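Long-range contact in GDSL-like Lipase/Acylhydrolase family protein (PDB 4K7J), which probably hydrolyses O-acetyl esters on peptidoglycan, as a member of the SGNH (GDSL-like) esterase family: residues E52-T64 / T238-N250. Residues are numbered along the deposited sequence; the frame is centred on the assembly and turned at random.
With ACT (acetate ion), chain C.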
loop_
_atom_site.group_PDB
_atom_site.type_symbol
_atom_site.label_atom_id
_atom_site.label_comp_id
_atom_site.label_asym_id
_atom_site.label_seq_id
_atom_site.Cartn_x
_atom_site.Cartn_y
_atom_site.Cartn_z
ATOM N N GLU A 52 -15.342 14.769 1.771
ATOM C CA GLU A 52 -14.911 13.710 0.870
ATOM C C GLU A 52 -13.835 12.838 1.529
ATOM O O GLU A 52 -13.279 13.203 2.573
ATOM C CB GLU A 52 -14.385 14.302 -0.432
ATOM C CG GLU A 52 -15.446 14.963 -1.287
ATOM C CD GLU A 52 -14.840 15.669 -2.479
ATOM O OE1 GLU A 52 -14.192 16.718 -2.271
ATOM O OE2 GLU A 52 -14.991 15.171 -3.615
ATOM N N THR A 53 -13.560 11.678 0.939
ATOM C CA THR A 53 -12.472 10.835 1.428
ATOM C C THR A 53 -11.315 10.857 0.442
ATOM O O THR A 53 -11.480 10.498 -0.725
ATOM C CB THR A 53 -12.911 9.375 1.643
ATOM O OG1 THR A 53 -13.873 9.314 2.701
ATOM C CG2 THR A 53 -11.705 8.498 2.019
ATOM N N PHE A 54 -10.141 11.274 0.911
ATOM C CA PHE A 54 -8.960 11.260 0.064
ATOM C C PHE A 54 -8.181 9.986 0.365
ATOM O O PHE A 54 -7.700 9.793 1.483
ATOM C CB PHE A 54 -8.096 12.500 0.290
ATOM C CG PHE A 54 -6.951 12.621 -0.672
ATOM C CD1 PHE A 54 -5.744 11.980 -0.424
ATOM C CD2 PHE A 54 -7.081 13.380 -1.831
ATOM C CE1 PHE A 54 -4.684 12.092 -1.318
ATOM C CE2 PHE A 54 -6.029 13.500 -2.730
ATOM C CZ PHE A 54 -4.826 12.849 -2.474
ATOM N N ARG A 55 -8.048 9.133 -0.648
ATOM C CA ARG A 55 -7.538 7.778 -0.451
ATOM C C ARG A 55 -6.114 7.626 -0.969
ATOM O O ARG A 55 -5.867 7.719 -2.175
ATOM C CB ARG A 55 -8.455 6.755 -1.136
ATOM C CG ARG A 55 -9.863 6.689 -0.554
ATOM C CD ARG A 55 -10.783 5.805 -1.394
ATOM N NE ARG A 55 -12.170 5.939 -0.957
ATOM C CZ ARG A 55 -13.038 6.797 -1.483
ATOM N NH1 ARG A 55 -12.671 7.587 -2.480
ATOM N NH2 ARG A 55 -14.276 6.854 -1.021
ATOM N N ILE A 56 -5.192 7.402 -0.038
ATOM C CA ILE A 56 -3.789 7.159 -0.357
ATOM C C ILE A 56 -3.539 5.655 -0.289
ATOM O O ILE A 56 -3.855 5.019 0.719
ATOM C CB ILE A 56 -2.864 7.873 0.669
ATOM C CG1 ILE A 56 -2.993 9.389 0.546
ATOM C CG2 ILE A 56 -1.398 7.465 0.481
ATOM C CD1 ILE A 56 -2.242 10.150 1.658
ATOM N N LEU A 57 -2.986 5.086 -1.360
ATOM C CA LEU A 57 -2.748 3.642 -1.436
ATOM C C LEU A 57 -1.268 3.321 -1.681
ATOM O O LEU A 57 -0.734 3.604 -2.751
ATOM C CB LEU A 57 -3.590 3.029 -2.562
ATOM C CG LEU A 57 -3.378 1.551 -2.896
ATOM C CD1 LEU A 57 -3.678 0.697 -1.666
ATOM C CD2 LEU A 57 -4.268 1.131 -4.093
ATOM N N GLN A 58 -0.611 2.708 -0.702
ATOM C CA GLN A 58 0.789 2.357 -0.877
ATOM C C GLN A 58 0.973 0.871 -1.176
ATOM O O GLN A 58 0.604 0.000 -0.373
ATOM C CB GLN A 58 1.624 2.757 0.348
ATOM C CG GLN A 58 3.104 2.412 0.163
ATOM C CD GLN A 58 4.012 3.194 1.085
ATOM O OE1 GLN A 58 3.791 4.384 1.330
ATOM N NE2 GLN A 58 5.045 2.531 1.605
ATOM N N ILE A 59 1.553 0.594 -2.335
ATOM C CA ILE A 59 1.765 -0.768 -2.789
ATOM C C ILE A 59 3.260 -0.980 -2.872
ATOM O O ILE A 59 3.956 -0.197 -3.515
ATOM C CB ILE A 59 1.126 -0.998 -4.173
ATOM C CG1 ILE A 59 -0.289 -0.408 -4.204
ATOM C CG2 ILE A 59 1.133 -2.509 -4.546
ATOM C CD1 ILE A 59 -0.914 -0.350 -5.599
ATOM N N GLY A 60 3.765 -2.011 -2.201
ATOM C CA GLY A 60 5.204 -2.211 -2.147
ATOM C C GLY A 60 5.695 -3.531 -1.574
ATOM O O GLY A 60 5.034 -4.558 -1.699
ATOM N N ASP A 61 6.861 -3.497 -0.941
ATOM C CA ASP A 61 7.520 -4.706 -0.457
ATOM C C ASP A 61 7.447 -4.799 1.075
ATOM O O ASP A 61 6.496 -4.324 1.676
ATOM C CB ASP A 61 8.973 -4.736 -0.939
ATOM C CG ASP A 61 9.730 -3.456 -0.600
ATOM O OD1 ASP A 61 9.288 -2.710 0.313
ATOM O OD2 ASP A 61 10.773 -3.180 -1.249
ATOM N N SER A 62 8.463 -5.369 1.717
ATOM C CA SER A 62 8.364 -5.617 3.149
ATOM C C SER A 62 8.368 -4.323 3.949
ATOM O O SER A 62 7.807 -4.268 5.041
ATOM C CB SER A 62 9.472 -6.551 3.646
ATOM O OG SER A 62 10.638 -5.808 3.909
ATOM N N HIS A 63 8.966 -3.274 3.397
ATOM C CA HIS A 63 8.968 -1.986 4.091
ATOM C C HIS A 63 7.516 -1.545 4.280
ATOM O O HIS A 63 7.151 -0.989 5.320
ATOM C CB HIS A 63 9.741 -0.906 3.305
ATOM C CG HIS A 63 11.148 -1.280 2.950
ATOM N ND1 HIS A 63 12.087 -1.658 3.891
ATOM C CD2 HIS A 63 11.785 -1.306 1.753
ATOM C CE1 HIS A 63 13.236 -1.908 3.285
ATOM N NE2 HIS A 63 13.080 -1.699 1.988
ATOM N N THR A 64 6.697 -1.806 3.264
ATOM C CA THR A 64 5.278 -1.472 3.298
ATOM C C THR A 64 4.498 -2.506 4.116
ATOM O O THR A 64 3.609 -2.158 4.911
ATOM C CB THR A 64 4.701 -1.387 1.865
ATOM O OG1 THR A 64 5.342 -0.317 1.158
ATOM C CG2 THR A 64 3.166 -1.134 1.880
ATOM N N THR A 238 -10.457 0.752 -6.154
ATOM C CA THR A 238 -9.948 1.084 -4.815
ATOM C C THR A 238 -10.355 2.498 -4.442
ATOM O O THR A 238 -10.434 2.848 -3.258
ATOM C CB THR A 238 -8.404 1.038 -4.722
ATOM O OG1 THR A 238 -7.835 1.909 -5.707
ATOM C CG2 THR A 238 -7.874 -0.369 -4.923
ATOM N N GLY A 239 -10.590 3.320 -5.460
ATOM C CA GLY A 239 -10.894 4.719 -5.235
ATOM C C GLY A 239 -9.673 5.550 -4.868
ATOM O O GLY A 239 -9.822 6.685 -4.428
ATOM N N ALA A 240 -8.473 4.988 -5.046
ATOM C CA ALA A 240 -7.231 5.674 -4.669
ATOM C C ALA A 240 -7.079 7.023 -5.366
ATOM O O ALA A 240 -7.227 7.128 -6.582
ATOM C CB ALA A 240 -6.021 4.803 -4.964
ATOM N N ASP A 241 -6.757 8.049 -4.588
ATOM C CA ASP A 241 -6.526 9.375 -5.144
ATOM C C ASP A 241 -5.040 9.673 -5.260
ATOM O O ASP A 241 -4.635 10.585 -5.982
ATOM C CB ASP A 241 -7.223 10.427 -4.277
ATOM C CG ASP A 241 -8.725 10.230 -4.249
ATOM O OD1 ASP A 241 -9.333 10.119 -5.338
ATOM O OD2 ASP A 241 -9.282 10.134 -3.147
ATOM N N LEU A 242 -4.235 8.901 -4.536
ATOM C CA LEU A 242 -2.778 8.958 -4.661
ATOM C C LEU A 242 -2.238 7.537 -4.526
ATOM O O LEU A 242 -2.505 6.867 -3.535
ATOM C CB LEU A 242 -2.167 9.868 -3.578
ATOM C CG LEU A 242 -0.635 9.866 -3.447
ATOM C CD1 LEU A 242 0.067 10.383 -4.717
ATOM C CD2 LEU A 242 -0.174 10.660 -2.228
ATOM N N VAL A 243 -1.504 7.076 -5.530
ATOM C CA VAL A 243 -0.920 5.740 -5.503
ATOM C C VAL A 243 0.569 5.862 -5.226
ATOM O O VAL A 243 1.298 6.514 -5.981
ATOM C CB VAL A 243 -1.110 5.014 -6.845
ATOM C CG1 VAL A 243 -0.385 3.647 -6.840
ATOM C CG2 VAL A 243 -2.585 4.848 -7.155
ATOM N N ILE A 244 1.021 5.252 -4.138
ATOM C CA ILE A 244 2.439 5.246 -3.814
ATOM C C ILE A 244 3.016 3.886 -4.150
ATOM O O ILE A 244 2.551 2.849 -3.641
ATOM C CB ILE A 244 2.694 5.540 -2.319
ATOM C CG1 ILE A 244 2.040 6.863 -1.922
ATOM C CG2 ILE A 244 4.195 5.544 -2.021
ATOM C CD1 ILE A 244 2.294 7.294 -0.467
ATOM N N LEU A 245 4.020 3.884 -5.015
ATOM C CA LEU A 245 4.735 2.656 -5.351
ATOM C C LEU A 245 6.060 2.651 -4.605
ATOM O O LEU A 245 6.899 3.545 -4.784
ATOM C CB LEU A 245 4.986 2.580 -6.858
ATOM C CG LEU A 245 3.751 2.602 -7.753
ATOM C CD1 LEU A 245 4.165 2.780 -9.211
ATOM C CD2 LEU A 245 2.905 1.336 -7.582
ATOM N N SER A 246 6.248 1.661 -3.744
ATOM C CA SER A 246 7.470 1.594 -2.945
ATOM C C SER A 246 8.166 0.245 -3.130
ATOM O O SER A 246 7.935 -0.692 -2.375
ATOM C CB SER A 246 7.157 1.869 -1.461
ATOM O OG SER A 246 8.324 1.775 -0.652
ATOM N N TYR A 247 9.008 0.151 -4.159
ATOM C CA TYR A 247 9.765 -1.055 -4.434
ATOM C C TYR A 247 11.216 -0.653 -4.660
ATOM O O TYR A 247 11.572 0.497 -4.465
ATOM C CB TYR A 247 9.228 -1.768 -5.677
ATOM C CG TYR A 247 7.808 -2.326 -5.567
ATOM C CD1 TYR A 247 7.577 -3.605 -5.075
ATOM C CD2 TYR A 247 6.716 -1.589 -6.007
ATOM C CE1 TYR A 247 6.296 -4.126 -5.000
ATOM C CE2 TYR A 247 5.425 -2.097 -5.942
ATOM C CZ TYR A 247 5.221 -3.368 -5.440
ATOM O OH TYR A 247 3.942 -3.878 -5.372
ATOM N N GLY A 248 12.056 -1.592 -5.069
ATOM C CA GLY A 248 13.418 -1.235 -5.428
ATOM C C GLY A 248 14.452 -2.026 -4.668
ATOM O O GLY A 248 15.470 -2.421 -5.226
ATOM N N THR A 249 14.179 -2.271 -3.392
ATOM C CA THR A 249 15.119 -3.002 -2.545
ATOM C C THR A 249 15.378 -4.416 -3.048
ATOM O O THR A 249 16.520 -4.848 -3.143
ATOM C CB THR A 249 14.625 -3.039 -1.094
ATOM O OG1 THR A 249 14.567 -1.700 -0.585
ATOM C CG2 THR A 249 15.554 -3.863 -0.223
ATOM N N ASN A 250 14.321 -5.141 -3.391
ATOM C CA ASN A 250 14.502 -6.499 -3.885
ATOM C C ASN A 250 15.032 -6.560 -5.316
ATOM O O ASN A 250 15.878 -7.404 -5.626
ATOM C CB ASN A 250 13.201 -7.296 -3.729
ATOM C CG ASN A 250 12.770 -7.401 -2.268
ATOM O OD1 ASN A 250 13.460 -8.006 -1.463
ATOM N ND2 ASN A 250 11.641 -6.788 -1.924
HETATM C C ACT C . 12.033 -6.796 1.541
HETATM O O ACT C . 12.444 -7.773 2.232
HETATM O OXT ACT C . 10.961 -6.945 0.898
HETATM C CH3 ACT C . 12.769 -5.492 1.499
HETATM O O HOH W 1 3.563 -5.938 -3.863
HETATM O O HOH W 2 11.406 -4.228 -3.723
HETATM O O HOH W 3 7.890 -0.569 0.691
HETATM O O HOH W 4 12.099 -0.758 -1.640
#
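Two neighbouring parallel strands of an SGNH-type alpha/beta sheet, 53-60 and 242-246, pair from Ile56-Leu242 to Gly60-Ser246 and open at their C-terminal ends onto a pocket that holds an acetate ion, probably from the crystallisation liquor. Just ahead of the ladder comes a double grip: Arg55 O accepts from both Asp241 N, at 2.6 Å, and Leu242 N. Asp241 also bends back so that its OD2 takes Arg55 N on the anti side of the carboxylate (3.0 Å), an acceptor that also forms a salt bridge with Lys42. Asp241 CB lies over one face of the Phe54 ring, off centre, as a CH-pi contact.

On one face of the sheet, beneath helix 68-81, Ile56 CG2 meets Ile244 CD1. Gln58, with CG anti to the backbone N (chi1 -179°), stretches across Ile244 CG2 and donates from NE2 to Thr64 OG1 at 2.9 Å, almost straight and in the amide plane; its buried OE1 has no polar partner. On the opposite face Leu57 CB touches Ala240 CB.

Beyond the ladder, the Tyr247 ring lies with one face against Gly60 CA, 3.7 Å from its centroid, while its hydroxyl shares a water with Gly60 O and is hydrogen-bonded to Trp224. Asp61 caps the following helix through His63 N; one water joins its OD1 to Thr64 OG1 and Ser246 OG, another its OD2 to Thr249 N. His63 NE2 and Thr249 OG1 form a hydrogen bond at 3.0 Å in the ring plane, while ND1 is bonded to Tyr357. Ser62 N and Asn250 ND2 converge on acetate OXT, the latter at 2.9 Å; Gly218 N and His351 also contact the ion. Ser62, Gly218, Asn250 and His351 are consistent with the Ser, Gly, Asn and His of SGNH hydrolases, in which Ser and Gly backbone N and the Asn side-chain NH2 form the oxyanion hole.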